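Local coordinates for protein KLLA0E08119p (PDB 3VA7) that probably catalyses the ATP- and biotin-dependent carboxylation of urea to urea-1-carboxylate, a step in urea breakdown, at residues 1022-1027 with 1044-1049; 995-1000 with 1032-1037; 929-934 with 1048-1053; 991-996 with 1039-1044. One frame throughout, in Å; residues are numbered along the deposited sequence.

Contact 1: residues 1022-1027 with 1044-1049; sequences RGVVGI and YQLVGR. With URE (urea), chain C.
Val1025 and Gly1048 pair in an antiparallel run of two strands in the carboxyltransferase part of the chain. A beta bulge interrupts the run at Val1047. Val1025 N donates to Gly1048 O at 2.6 Å, and Val1047 N donates to Val1025 O. Further along, Ile1027 and Gln1045 exchange two backbone bonds. The residue added by the bulge, Val1047, makes a bump with two lobes. Its CG1 meets Val1025 CG1 at 3.9 Å. Its CG2 reaches Ile1027 CG1 at 4.1 Å. On the other face of the sheet, Val1024 CG1 touches Leu1046 CD2 at 3.6 Å. Gly1026 leaves a hollow on that face. A side chain there would run into Tyr1044 CB, and the edge of the Tyr1044 ring comes up to Gly1026 C. Further round the ring, Tyr1044 CD2 lies 3.2 Å from C of the bound urea. Gly1023 offers a second hollow. Arg1049 starts with CG anti to its own backbone N (chi1 -173°), which lays CG 3.4 Å from Gly1023 C. Its guanidinium goes on to salt bridges with Asp936 and Glu1087. On the way, Arg1049 CD passes 3.4 Å from Arg1022 O.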
loop_
_atom_site.group_PDB
_atom_site.type_symbol
_atom_site.label_atom_id
_atom_site.label_comp_id
_atom_site.label_asym_id
_atom_site.label_seq_id
_atom_site.Cartn_x
_atom_site.Cartn_y
_atom_site.Cartn_z
ATOM N N ARG A 1022 -8.680 -0.241 11.231
ATOM C CA ARG A 1022 -9.317 -0.399 9.903
ATOM C C ARG A 1022 -10.679 -1.091 9.987
ATOM O O ARG A 1022 -10.820 -2.150 10.599
ATOM C CB ARG A 1022 -8.352 -1.212 9.034
ATOM C CG ARG A 1022 -8.825 -1.701 7.666
ATOM C CD ARG A 1022 -7.648 -1.847 6.734
ATOM N NE ARG A 1022 -7.686 -3.047 5.872
ATOM C CZ ARG A 1022 -7.537 -4.293 6.300
ATOM N NH1 ARG A 1022 -7.372 -4.515 7.588
ATOM N NH2 ARG A 1022 -7.549 -5.315 5.462
ATOM N N GLY A 1023 -11.691 -0.487 9.387
ATOM C CA GLY A 1023 -13.034 -1.064 9.338
ATOM C C GLY A 1023 -13.937 -0.689 10.498
ATOM O O GLY A 1023 -15.133 -0.991 10.468
ATOM N N VAL A 1024 -13.384 -0.026 11.514
ATOM C CA VAL A 1024 -14.205 0.473 12.640
ATOM C C VAL A 1024 -15.385 1.337 12.155
ATOM O O VAL A 1024 -15.226 2.163 11.253
ATOM C CB VAL A 1024 -13.338 1.235 13.638
ATOM C CG1 VAL A 1024 -14.170 2.064 14.566
ATOM C CG2 VAL A 1024 -12.459 0.245 14.445
ATOM N N VAL A 1025 -16.574 1.113 12.703
ATOM C CA VAL A 1025 -17.714 1.908 12.371
ATOM C C VAL A 1025 -17.953 2.949 13.450
ATOM O O VAL A 1025 -17.903 2.626 14.689
ATOM C CB VAL A 1025 -18.931 1.007 12.222
ATOM C CG1 VAL A 1025 -20.267 1.796 12.174
ATOM C CG2 VAL A 1025 -18.753 0.073 10.978
ATOM N N GLY A 1026 -18.196 4.196 13.030
ATOM C CA GLY A 1026 -18.415 5.237 13.980
ATOM C C GLY A 1026 -19.734 5.983 13.887
ATOM O O GLY A 1026 -20.451 5.920 12.854
ATOM N N ILE A 1027 -20.048 6.704 14.978
ATOM C CA ILE A 1027 -21.222 7.543 15.026
ATOM C C ILE A 1027 -20.789 8.847 15.598
ATOM O O ILE A 1027 -20.272 8.925 16.704
ATOM C CB ILE A 1027 -22.417 6.928 15.796
ATOM C CG1 ILE A 1027 -22.742 5.533 15.259
ATOM C CG2 ILE A 1027 -23.657 7.811 15.716
ATOM C CD1 ILE A 1027 -23.722 5.509 14.071
ATOM N N TYR A 1044 -15.140 10.152 15.728
ATOM C CA TYR A 1044 -16.503 9.579 15.947
ATOM C C TYR A 1044 -16.552 8.559 17.133
ATOM O O TYR A 1044 -15.528 7.936 17.475
ATOM C CB TYR A 1044 -16.996 8.883 14.691
ATOM C CG TYR A 1044 -17.576 9.773 13.604
ATOM C CD1 TYR A 1044 -18.707 9.353 12.868
ATOM C CD2 TYR A 1044 -16.990 11.000 13.260
ATOM C CE1 TYR A 1044 -19.244 10.142 11.867
ATOM C CE2 TYR A 1044 -17.503 11.781 12.226
ATOM C CZ TYR A 1044 -18.637 11.344 11.541
ATOM O OH TYR A 1044 -19.185 12.111 10.532
ATOM N N GLN A 1045 -17.734 8.414 17.735
ATOM C CA GLN A 1045 -18.045 7.387 18.748
ATOM C C GLN A 1045 -18.012 6.006 18.140
ATOM O O GLN A 1045 -18.654 5.742 17.129
ATOM C CB GLN A 1045 -19.396 7.668 19.400
ATOM C CG GLN A 1045 -19.487 9.098 20.050
ATOM C CD GLN A 1045 -18.480 9.312 21.162
ATOM O OE1 GLN A 1045 -18.104 10.459 21.480
ATOM N NE2 GLN A 1045 -18.027 8.223 21.765
ATOM N N LEU A 1046 -17.227 5.126 18.730
ATOM C CA LEU A 1046 -16.942 3.821 18.150
ATOM C C LEU A 1046 -17.906 2.735 18.632
ATOM O O LEU A 1046 -18.143 2.561 19.798
ATOM C CB LEU A 1046 -15.483 3.420 18.417
ATOM C CG LEU A 1046 -14.427 4.487 18.125
ATOM C CD1 LEU A 1046 -13.054 4.020 18.533
ATOM C CD2 LEU A 1046 -14.430 4.990 16.633
ATOM N N VAL A 1047 -18.379 1.926 17.698
ATOM C CA VAL A 1047 -19.588 1.150 17.878
ATOM C C VAL A 1047 -19.342 -0.297 17.413
ATOM O O VAL A 1047 -19.961 -1.228 17.919
ATOM C CB VAL A 1047 -20.614 1.952 17.096
ATOM C CG1 VAL A 1047 -21.247 1.276 15.879
ATOM C CG2 VAL A 1047 -21.458 2.763 17.980
ATOM N N GLY A 1048 -18.395 -0.527 16.506
ATOM C CA GLY A 1048 -18.194 -1.881 16.010
ATOM C C GLY A 1048 -17.341 -1.883 14.768
ATOM O O GLY A 1048 -16.741 -0.845 14.424
ATOM N N ARG A 1049 -17.246 -3.018 14.081
ATOM C CA ARG A 1049 -16.347 -3.059 12.947
ATOM C C ARG A 1049 -16.873 -3.885 11.776
ATOM O O ARG A 1049 -17.427 -4.956 11.984
ATOM C CB ARG A 1049 -14.966 -3.506 13.411
ATOM C CG ARG A 1049 -13.878 -3.449 12.402
ATOM C CD ARG A 1049 -12.505 -3.873 13.014
ATOM N NE ARG A 1049 -12.580 -4.986 13.956
ATOM C CZ ARG A 1049 -11.953 -6.155 13.814
ATOM N NH1 ARG A 1049 -11.136 -6.371 12.793
ATOM N NH2 ARG A 1049 -12.110 -7.099 14.732
HETATM C C URE C . -14.083 10.925 11.851
HETATM O O URE C . -14.625 10.204 10.975
HETATM N N1 URE C . -13.335 10.430 12.804
HETATM N N2 URE C . -14.196 12.257 11.958
#

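Contact 2: residues 995-1000 with 1032-1037. With URE (urea), chain C.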
loop_
_atom_site.group_PDB
_atom_site.type_symbol
_atom_site.label_atom_id
_atom_site.label_comp_id
_atom_site.label_asym_id
_atom_site.label_seq_id
_atom_site.Cartn_x
_atom_site.Cartn_y
_atom_site.Cartn_z
ATOM N N GLY A 995 -11.871 7.219 0.873
ATOM C CA GLY A 995 -13.272 6.963 0.569
ATOM C C GLY A 995 -14.177 6.556 1.733
ATOM O O GLY A 995 -15.319 6.056 1.510
ATOM N N SER A 996 -13.665 6.770 2.949
ATOM C CA SER A 996 -14.427 6.644 4.154
ATOM C C SER A 996 -15.671 7.495 4.070
ATOM O O SER A 996 -15.557 8.715 3.922
ATOM C CB SER A 996 -13.624 7.143 5.338
ATOM O OG SER A 996 -12.613 6.223 5.672
ATOM N N PRO A 997 -16.857 6.882 4.261
ATOM C CA PRO A 997 -18.120 7.603 4.041
ATOM C C PRO A 997 -18.560 8.422 5.211
ATOM O O PRO A 997 -18.173 8.118 6.324
ATOM C CB PRO A 997 -19.135 6.485 3.826
ATOM C CG PRO A 997 -18.559 5.360 4.665
ATOM C CD PRO A 997 -17.058 5.464 4.584
ATOM N N CYS A 998 -19.326 9.482 4.939
ATOM C CA CYS A 998 -20.181 10.107 5.930
ATOM C C CYS A 998 -21.654 9.883 5.533
ATOM O O CYS A 998 -22.138 10.375 4.521
ATOM C CB CYS A 998 -19.845 11.575 6.065
ATOM S SG CYS A 998 -20.872 12.515 7.243
ATOM N N ALA A 999 -22.373 9.114 6.329
ATOM C CA ALA A 999 -23.667 8.620 5.945
ATOM C C ALA A 999 -24.618 9.054 7.019
ATOM O O ALA A 999 -24.160 9.460 8.091
ATOM C CB ALA A 999 -23.625 7.097 5.839
ATOM N N VAL A 1000 -25.924 8.986 6.734
ATOM C CA VAL A 1000 -26.973 9.451 7.642
ATOM C C VAL A 1000 -28.176 8.530 7.555
ATOM O O VAL A 1000 -28.550 8.094 6.465
ATOM C CB VAL A 1000 -27.431 10.868 7.304
ATOM C CG1 VAL A 1000 -28.116 10.929 5.948
ATOM C CG2 VAL A 1000 -28.323 11.410 8.403
ATOM N N MET A 1032 -22.867 8.494 10.458
ATOM C CA MET A 1032 -22.167 7.240 10.515
ATOM C C MET A 1032 -20.968 7.252 9.590
ATOM O O MET A 1032 -21.061 7.748 8.479
ATOM C CB MET A 1032 -23.111 6.145 10.081
ATOM C CG MET A 1032 -22.447 4.810 10.121
ATOM S SD MET A 1032 -21.910 4.257 8.500
ATOM C CE MET A 1032 -20.332 3.807 8.992
ATOM N N CYS A 1033 -19.846 6.679 10.029
ATOM C CA CYS A 1033 -18.669 6.503 9.157
ATOM C C CYS A 1033 -18.059 5.110 9.289
ATOM O O CYS A 1033 -18.261 4.426 10.300
ATOM C CB CYS A 1033 -17.602 7.534 9.451
ATOM S SG CYS A 1033 -16.618 7.171 10.915
ATOM N N ILE A 1034 -17.365 4.679 8.243
ATOM C CA ILE A 1034 -16.539 3.490 8.267
ATOM C C ILE A 1034 -15.117 3.978 8.046
ATOM O O ILE A 1034 -14.855 4.672 7.065
ATOM C CB ILE A 1034 -16.910 2.514 7.169
ATOM C CG1 ILE A 1034 -18.308 1.975 7.433
ATOM C CG2 ILE A 1034 -15.916 1.410 7.123
ATOM C CD1 ILE A 1034 -18.916 1.187 6.265
ATOM N N TYR A 1035 -14.210 3.675 8.981
ATOM C CA TYR A 1035 -12.809 4.127 8.841
ATOM C C TYR A 1035 -12.108 3.211 7.835
ATOM O O TYR A 1035 -11.721 2.100 8.175
ATOM C CB TYR A 1035 -12.087 4.141 10.186
ATOM C CG TYR A 1035 -12.552 5.213 11.140
ATOM C CD1 TYR A 1035 -13.628 4.976 11.991
ATOM C CD2 TYR A 1035 -11.935 6.465 11.216
ATOM C CE1 TYR A 1035 -14.101 5.928 12.888
ATOM C CE2 TYR A 1035 -12.418 7.474 12.154
ATOM C CZ TYR A 1035 -13.519 7.170 12.968
ATOM O OH TYR A 1035 -14.071 8.058 13.890
ATOM N N ASN A 1036 -11.974 3.655 6.588
ATOM C CA ASN A 1036 -11.396 2.768 5.550
ATOM C C ASN A 1036 -9.903 2.480 5.687
ATOM O O ASN A 1036 -9.410 1.554 5.040
ATOM C CB ASN A 1036 -11.703 3.243 4.115
ATOM C CG ASN A 1036 -13.144 3.067 3.751
ATOM O OD1 ASN A 1036 -13.872 2.324 4.429
ATOM N ND2 ASN A 1036 -13.582 3.728 2.653
ATOM N N ALA A 1037 -9.187 3.269 6.491
ATOM C CA ALA A 1037 -7.730 3.090 6.639
ATOM C C ALA A 1037 -7.275 2.660 8.050
ATOM O O ALA A 1037 -7.827 3.119 9.056
ATOM C CB ALA A 1037 -7.029 4.351 6.249
HETATM C C URE C . -14.083 10.925 11.851
HETATM O O URE C . -14.625 10.204 10.975
HETATM N N1 URE C . -13.335 10.430 12.804
HETATM N N2 URE C . -14.196 12.257 11.958
#
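Pro997, Met1032 and Asn1036 carry this pairing of two antiparallel strands in the mixed sheet of the carboxyltransferase C and D region. Met1032 holds one end. Its N donates to Ala999 O at 2.9 Å, and its O accepts Ala999 N at the same distance. Met1032 CG is anti to the backbone N (chi1 -180°) and the chain bends at chi2, which brings SD 4.3 Å from Ala999 CB. Met1032 also packs on Phe984, Val1025 and Ile1027. Pro997 fills the middle. Its ring crosses the Ile1034 side chain at a slant, with Pro997 CD 3.4 Å from Ile1034 O and 3.9 Å from Ile1034 CB. Asn1036 closes the other end, past the last strand residue. Its backbone N donates to Ser996 OG at 2.8 Å, nearly straight (170°). The same hydroxyl is also hydrogen-bonded to Phe993 O. The Asn1036 amide is held at both ends, by Leu994 O on ND2 and by Ala1053 N on OD1. Tyr1035 leaves the chain away from 995-1000. Its OH accepts a weak bond from urea N1 and also meets Arg1017 NH2 and Tyr1044 N. A phenylalanine in its place would probably leave Arg1017 and the Tyr1044 amide without this shared oxygen, and urea N1 without its bond. Cys1033 lines the same pocket: its SG, between backbone N and carbonyl carbon (chi1 79°), lies 3.6 Å from urea O.

Contact 3: residues 929-934 with 1048-1053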
loop_
_atom_site.group_PDB
_atom_site.type_symbol
_atom_site.label_atom_id
_atom_site.label_comp_id
_atom_site.label_asym_id
_atom_site.label_seq_id
_atom_site.Cartn_x
_atom_site.Cartn_y
_atom_site.Cartn_z
ATOM N N LYS A 929 -24.687 -4.251 1.519
ATOM C CA LYS A 929 -24.948 -4.939 2.777
ATOM C C LYS A 929 -23.659 -5.505 3.366
ATOM O O LYS A 929 -23.027 -6.441 2.795
ATOM C CB LYS A 929 -25.989 -6.040 2.559
ATOM C CG LYS A 929 -27.403 -5.466 2.656
ATOM C CD LYS A 929 -28.400 -6.285 1.915
ATOM C CE LYS A 929 -29.750 -5.554 1.972
ATOM N NZ LYS A 929 -30.734 -6.336 1.167
ATOM N N LEU A 930 -23.260 -4.943 4.502
ATOM C CA LEU A 930 -21.919 -5.170 5.001
ATOM C C LEU A 930 -21.913 -5.799 6.401
ATOM O O LEU A 930 -22.621 -5.307 7.307
ATOM C CB LEU A 930 -21.181 -3.815 5.032
ATOM C CG LEU A 930 -20.899 -3.070 3.703
ATOM C CD1 LEU A 930 -20.040 -1.886 3.960
ATOM C CD2 LEU A 930 -20.191 -3.999 2.707
ATOM N N PRO A 931 -21.099 -6.856 6.609
ATOM C CA PRO A 931 -21.064 -7.523 7.904
ATOM C C PRO A 931 -20.444 -6.628 8.949
ATOM O O PRO A 931 -19.429 -6.008 8.686
ATOM C CB PRO A 931 -20.120 -8.707 7.668
ATOM C CG PRO A 931 -19.292 -8.289 6.522
ATOM C CD PRO A 931 -20.094 -7.407 5.683
ATOM N N MET A 932 -21.007 -6.586 10.147
ATOM C CA MET A 932 -20.362 -5.812 11.224
ATOM C C MET A 932 -20.402 -6.556 12.574
ATOM O O MET A 932 -21.467 -7.035 13.055
ATOM C CB MET A 932 -20.998 -4.419 11.306
ATOM C CG MET A 932 -20.398 -3.514 12.347
ATOM S SD MET A 932 -21.712 -2.609 13.247
ATOM C CE MET A 932 -21.894 -3.727 14.576
ATOM N N ALA A 933 -19.232 -6.666 13.172
ATOM C CA ALA A 933 -19.115 -7.051 14.578
ATOM C C ALA A 933 -19.401 -5.893 15.578
ATOM O O ALA A 933 -18.690 -4.887 15.625
ATOM C CB ALA A 933 -17.784 -7.681 14.827
ATOM N N PHE A 934 -20.470 -6.024 16.360
ATOM C CA PHE A 934 -20.721 -5.099 17.481
ATOM C C PHE A 934 -19.658 -5.083 18.613
ATOM O O PHE A 934 -19.431 -6.074 19.301
ATOM C CB PHE A 934 -22.116 -5.340 18.029
ATOM C CG PHE A 934 -22.625 -4.217 18.882
ATOM C CD1 PHE A 934 -22.924 -2.962 18.310
ATOM C CD2 PHE A 934 -22.774 -4.383 20.259
ATOM C CE1 PHE A 934 -23.398 -1.885 19.092
ATOM C CE2 PHE A 934 -23.241 -3.312 21.048
ATOM C CZ PHE A 934 -23.542 -2.062 20.464
ATOM N N GLY A 1048 -18.395 -0.527 16.506
ATOM C CA GLY A 1048 -18.194 -1.881 16.010
ATOM C C GLY A 1048 -17.341 -1.883 14.768
ATOM O O GLY A 1048 -16.741 -0.845 14.424
ATOM N N ARG A 1049 -17.246 -3.018 14.081
ATOM C CA ARG A 1049 -16.347 -3.059 12.947
ATOM C C ARG A 1049 -16.873 -3.885 11.776
ATOM O O ARG A 1049 -17.427 -4.956 11.984
ATOM C CB ARG A 1049 -14.966 -3.506 13.411
ATOM C CG ARG A 1049 -13.878 -3.449 12.402
ATOM C CD ARG A 1049 -12.505 -3.873 13.014
ATOM N NE ARG A 1049 -12.580 -4.986 13.956
ATOM C CZ ARG A 1049 -11.953 -6.155 13.814
ATOM N NH1 ARG A 1049 -11.136 -6.371 12.793
ATOM N NH2 ARG A 1049 -12.110 -7.099 14.732
ATOM N N THR A 1050 -16.721 -3.333 10.562
ATOM C CA THR A 1050 -16.942 -4.008 9.274
ATOM C C THR A 1050 -15.618 -4.218 8.562
ATOM O O THR A 1050 -14.533 -4.230 9.181
ATOM C CB THR A 1050 -17.614 -3.103 8.221
ATOM O OG1 THR A 1050 -17.984 -1.820 8.761
ATOM C CG2 THR A 1050 -18.725 -3.815 7.459
ATOM N N ILE A 1051 -15.737 -4.365 7.236
ATOM C CA ILE A 1051 -14.620 -4.417 6.313
ATOM C C ILE A 1051 -14.438 -3.024 5.684
ATOM O O ILE A 1051 -15.425 -2.308 5.427
ATOM C CB ILE A 1051 -14.879 -5.399 5.118
ATOM C CG1 ILE A 1051 -16.105 -4.928 4.284
ATOM C CG2 ILE A 1051 -14.927 -6.815 5.589
ATOM C CD1 ILE A 1051 -16.540 -5.796 3.175
ATOM N N THR A 1052 -13.189 -2.693 5.367
ATOM C CA THR A 1052 -12.860 -1.441 4.703
ATOM C C THR A 1052 -13.592 -1.308 3.401
ATOM O O THR A 1052 -13.697 -2.261 2.638
ATOM C CB THR A 1052 -11.332 -1.320 4.405
ATOM O OG1 THR A 1052 -11.079 -0.023 3.837
ATOM C CG2 THR A 1052 -10.866 -2.409 3.486
ATOM N N ALA A 1053 -14.099 -0.121 3.156
ATOM C CA ALA A 1053 -14.721 0.143 1.899
ATOM C C ALA A 1053 -13.669 0.835 0.981
ATOM O O ALA A 1053 -14.014 1.714 0.155
ATOM C CB ALA A 1053 -15.929 1.009 2.134
#
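Phe934 stands across from Gly1048, their CA atoms 4.3 Å apart, and its ring has the methyl of Met932 at its edge. Met932 CE lies in the ring plane, 3.9 Å from Phe934 CD1. The ring also packs on Arg972, Lys976 and Leu979 of helix 972-979. The other flat group is the guanidinium of Arg1049, whose charge is met by Asp936 beyond the two segments. Arg1049 CB lies on the same face of the sheet as Ala933 CB, and its side chain packs on Leu1086 and Ile1090 of helix 1083-1094. Two backbone bonds join the segments. Ala933 N donates to Arg1049 O at 2.8 Å, and Arg1049 N returns a bond to Ala933 O. This is an antiparallel pair at the end of strand 922-934, in the mixed sheet of the carboxyltransferase C and D region. On its other side the same strand runs parallel to strand 1075-1081. Gly1048 suits this place, because a side chain would strike both Ala933 O and Met932 CE. With chi1 at -178°, Met932 CG is anti to the backbone N and lies 3.3 Å from Arg1049 O. The bends further out bring SD and CE back beside Gly1048. Further along, Leu930 and Ile1051 cross at about a right angle. Leu930 CD2 touches Ile1051 CD1 at 4.1 Å, and Ile1100 packs on both side chains.

Contact 4: residues 991-996 with 1039-1044. With URE (urea), chain C; BTI (5-(hexahydro-2-oxo-1H-thieno[3,4-D]imidazol-6-yl)pentanal), chain B.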
loop_
_atom_site.group_PDB
_atom_site.type_symbol
_atom_site.label_atom_id
_atom_site.label_comp_id
_atom_site.label_asym_id
_atom_site.label_seq_id
_atom_site.Cartn_x
_atom_site.Cartn_y
_atom_site.Cartn_z
ATOM N N ASP A 991 -14.402 10.717 4.966
ATOM C CA ASP A 991 -14.606 10.999 6.411
ATOM C C ASP A 991 -14.262 9.741 7.249
ATOM O O ASP A 991 -15.154 9.015 7.679
ATOM C CB ASP A 991 -16.057 11.315 6.625
ATOM C CG ASP A 991 -16.283 12.279 7.766
ATOM O OD1 ASP A 991 -15.417 12.371 8.689
ATOM O OD2 ASP A 991 -17.355 12.942 7.732
ATOM N N VAL A 992 -12.990 9.430 7.431
ATOM C CA VAL A 992 -11.868 10.294 7.058
ATOM C C VAL A 992 -10.912 9.313 6.361
ATOM O O VAL A 992 -10.750 8.162 6.809
ATOM C CB VAL A 992 -11.424 10.941 8.374
ATOM C CG1 VAL A 992 -10.430 10.136 9.171
ATOM C CG2 VAL A 992 -11.193 12.374 8.298
ATOM N N PHE A 993 -10.422 9.702 5.182
ATOM C CA PHE A 993 -9.430 8.936 4.366
ATOM C C PHE A 993 -10.009 7.868 3.528
ATOM O O PHE A 993 -10.962 7.219 3.901
ATOM C CB PHE A 993 -8.259 8.327 5.190
ATOM C CG PHE A 993 -7.522 9.355 6.010
ATOM C CD1 PHE A 993 -7.813 9.523 7.355
ATOM C CD2 PHE A 993 -6.580 10.223 5.395
ATOM C CE1 PHE A 993 -7.173 10.517 8.092
ATOM C CE2 PHE A 993 -5.939 11.213 6.114
ATOM C CZ PHE A 993 -6.223 11.367 7.472
ATOM N N LEU A 994 -9.314 7.639 2.428
ATOM C CA LEU A 994 -9.590 6.614 1.440
ATOM C C LEU A 994 -11.076 6.249 1.289
ATOM O O LEU A 994 -11.498 5.141 1.549
ATOM C CB LEU A 994 -8.682 5.427 1.684
ATOM C CG LEU A 994 -7.221 5.811 2.022
ATOM C CD1 LEU A 994 -6.439 4.534 2.388
ATOM C CD2 LEU A 994 -6.477 6.585 0.962
ATOM N N GLY A 995 -11.871 7.219 0.873
ATOM C CA GLY A 995 -13.272 6.963 0.569
ATOM C C GLY A 995 -14.177 6.556 1.733
ATOM O O GLY A 995 -15.319 6.056 1.510
ATOM N N SER A 996 -13.665 6.770 2.949
ATOM C CA SER A 996 -14.427 6.644 4.154
ATOM C C SER A 996 -15.671 7.495 4.070
ATOM O O SER A 996 -15.557 8.715 3.922
ATOM C CB SER A 996 -13.624 7.143 5.338
ATOM O OG SER A 996 -12.613 6.223 5.672
ATOM N N GLY A 1039 -5.020 2.804 11.239
ATOM C CA GLY A 1039 -4.184 3.794 11.907
ATOM C C GLY A 1039 -4.581 5.234 11.588
ATOM O O GLY A 1039 -3.719 6.099 11.422
ATOM N N SER A 1040 -5.872 5.517 11.478
ATOM C CA SER A 1040 -6.258 6.901 11.213
ATOM C C SER A 1040 -6.809 7.630 12.420
ATOM O O SER A 1040 -7.537 7.045 13.232
ATOM C CB SER A 1040 -7.216 7.058 9.994
ATOM O OG SER A 1040 -8.295 6.161 10.067
ATOM N N PRO A 1041 -6.466 8.912 12.532
ATOM C CA PRO A 1041 -7.039 9.775 13.577
ATOM C C PRO A 1041 -8.524 9.707 13.362
ATOM O O PRO A 1041 -8.944 9.365 12.288
ATOM C CB PRO A 1041 -6.495 11.152 13.212
ATOM C CG PRO A 1041 -5.134 10.816 12.526
ATOM C CD PRO A 1041 -5.499 9.628 11.681
ATOM N N GLY A 1042 -9.326 9.958 14.369
ATOM C CA GLY A 1042 -10.740 9.737 14.220
ATOM C C GLY A 1042 -11.362 10.377 15.433
ATOM O O GLY A 1042 -10.724 10.482 16.488
ATOM N N GLY A 1043 -12.618 10.785 15.302
ATOM C CA GLY A 1043 -13.257 11.564 16.328
ATOM C C GLY A 1043 -14.644 11.040 16.583
ATOM O O GLY A 1043 -15.280 11.456 17.563
ATOM N N TYR A 1044 -15.140 10.152 15.728
ATOM C CA TYR A 1044 -16.503 9.579 15.947
ATOM C C TYR A 1044 -16.552 8.559 17.133
ATOM O O TYR A 1044 -15.528 7.936 17.475
ATOM C CB TYR A 1044 -16.996 8.883 14.691
ATOM C CG TYR A 1044 -17.576 9.773 13.604
ATOM C CD1 TYR A 1044 -18.707 9.353 12.868
ATOM C CD2 TYR A 1044 -16.990 11.000 13.260
ATOM C CE1 TYR A 1044 -19.244 10.142 11.867
ATOM C CE2 TYR A 1044 -17.503 11.781 12.226
ATOM C CZ TYR A 1044 -18.637 11.344 11.541
ATOM O OH TYR A 1044 -19.185 12.111 10.532
HETATM C C URE C . -14.083 10.925 11.851
HETATM O O URE C . -14.625 10.204 10.975
HETATM N N1 URE C . -13.335 10.430 12.804
HETATM N N2 URE C . -14.196 12.257 11.958
HETATM C C11 BTI B . -3.240 14.414 13.988
HETATM O O11 BTI B . -3.816 13.868 14.980
HETATM C C10 BTI B . -3.974 15.106 12.800
HETATM C C9 BTI B . -5.488 14.955 12.944
HETATM C C8 BTI B . -6.337 15.837 12.040
HETATM C C7 BTI B . -7.789 16.055 12.513
HETATM C C2 BTI B . -8.543 14.794 12.881
HETATM S S1 BTI B . -8.669 13.648 11.540
HETATM C C6 BTI B . -10.104 12.860 12.180
HETATM C C5 BTI B . -10.833 13.852 13.060
HETATM N N3 BTI B . -11.867 14.335 12.184
HETATM C C3 BTI B . -11.649 15.575 11.836
HETATM O O3 BTI B . -12.473 16.273 11.081
HETATM N N2 BTI B . -10.543 16.054 12.366
HETATM C C4 BTI B . -9.970 15.097 13.305
HETATM O O HOH W 1 -10.011 5.829 7.954
#
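Val992 and Pro1041 meet where two irregular loops face each other. The peptide bond before Val992 is cis. After it, Phe993 to Ser996 form a type I' beta turn, with Ser996 N bonded to Phe993 O at 2.9 Å. The two backbones come nearest at Val992 and Gly1042, their CA atoms 7.3 Å apart, so side chains bridge the gap. Val992 CG1 lies between the backbone N and the carbonyl carbon (chi1 87°), which turns it to Pro1041 O at 3.5 Å. The Phe993 ring has Ser1040 CB 3.7 Å from CD1 and crosses Pro1041 at about a right angle. One water joins the loops. It donates to Val992 O and is hydrogen-bonded to Ser1040 OG. At the other end, Tyr1044 OH lies 3.4 Å from Asp991 OD2, with ring and carboxylate planes 74° apart. The hydroxyl is hydrogen-bonded to Asp728. Removing the ring with an alanine here would probably open a gap beside urea and leave Asp728 without its hydroxyl mate. Urea lies between the loops, near Asp991, Gly1042 and Gly1043. Pro1041 CB packs against biotin S1 at 3.7 Å. With urea and biotin lodged at the same loops, the contact is consistent with a site where the carboxyl group passes from biotin to urea.

In the fold
Strand 922-934 opens contact 3, which closes the longest loop, back to 1048-1053. Contacts 4 and 2 start together around 991-1000. Contact 2 closes first, at 1032-1037, and contact 4 follows at 1039-1044. Contact 1 starts at 1022-1027, inside both of these loops, and ends at 1044-1049, past contact 2 and starting on the last residue of contact 4, so it crosses both. Contact 2 pairs 997-1001 with 1031-1034, contact 1 pairs 1024-1028 with 1045-1049, and contact 3 pairs 1045-1049 with 922-934. Strands 1031-1034 and 1024-1028, neighbours in the sheet, join the two halves. Contact 4 joins the loops beside it. Contacts 1, 2 and 4 all reach the urea.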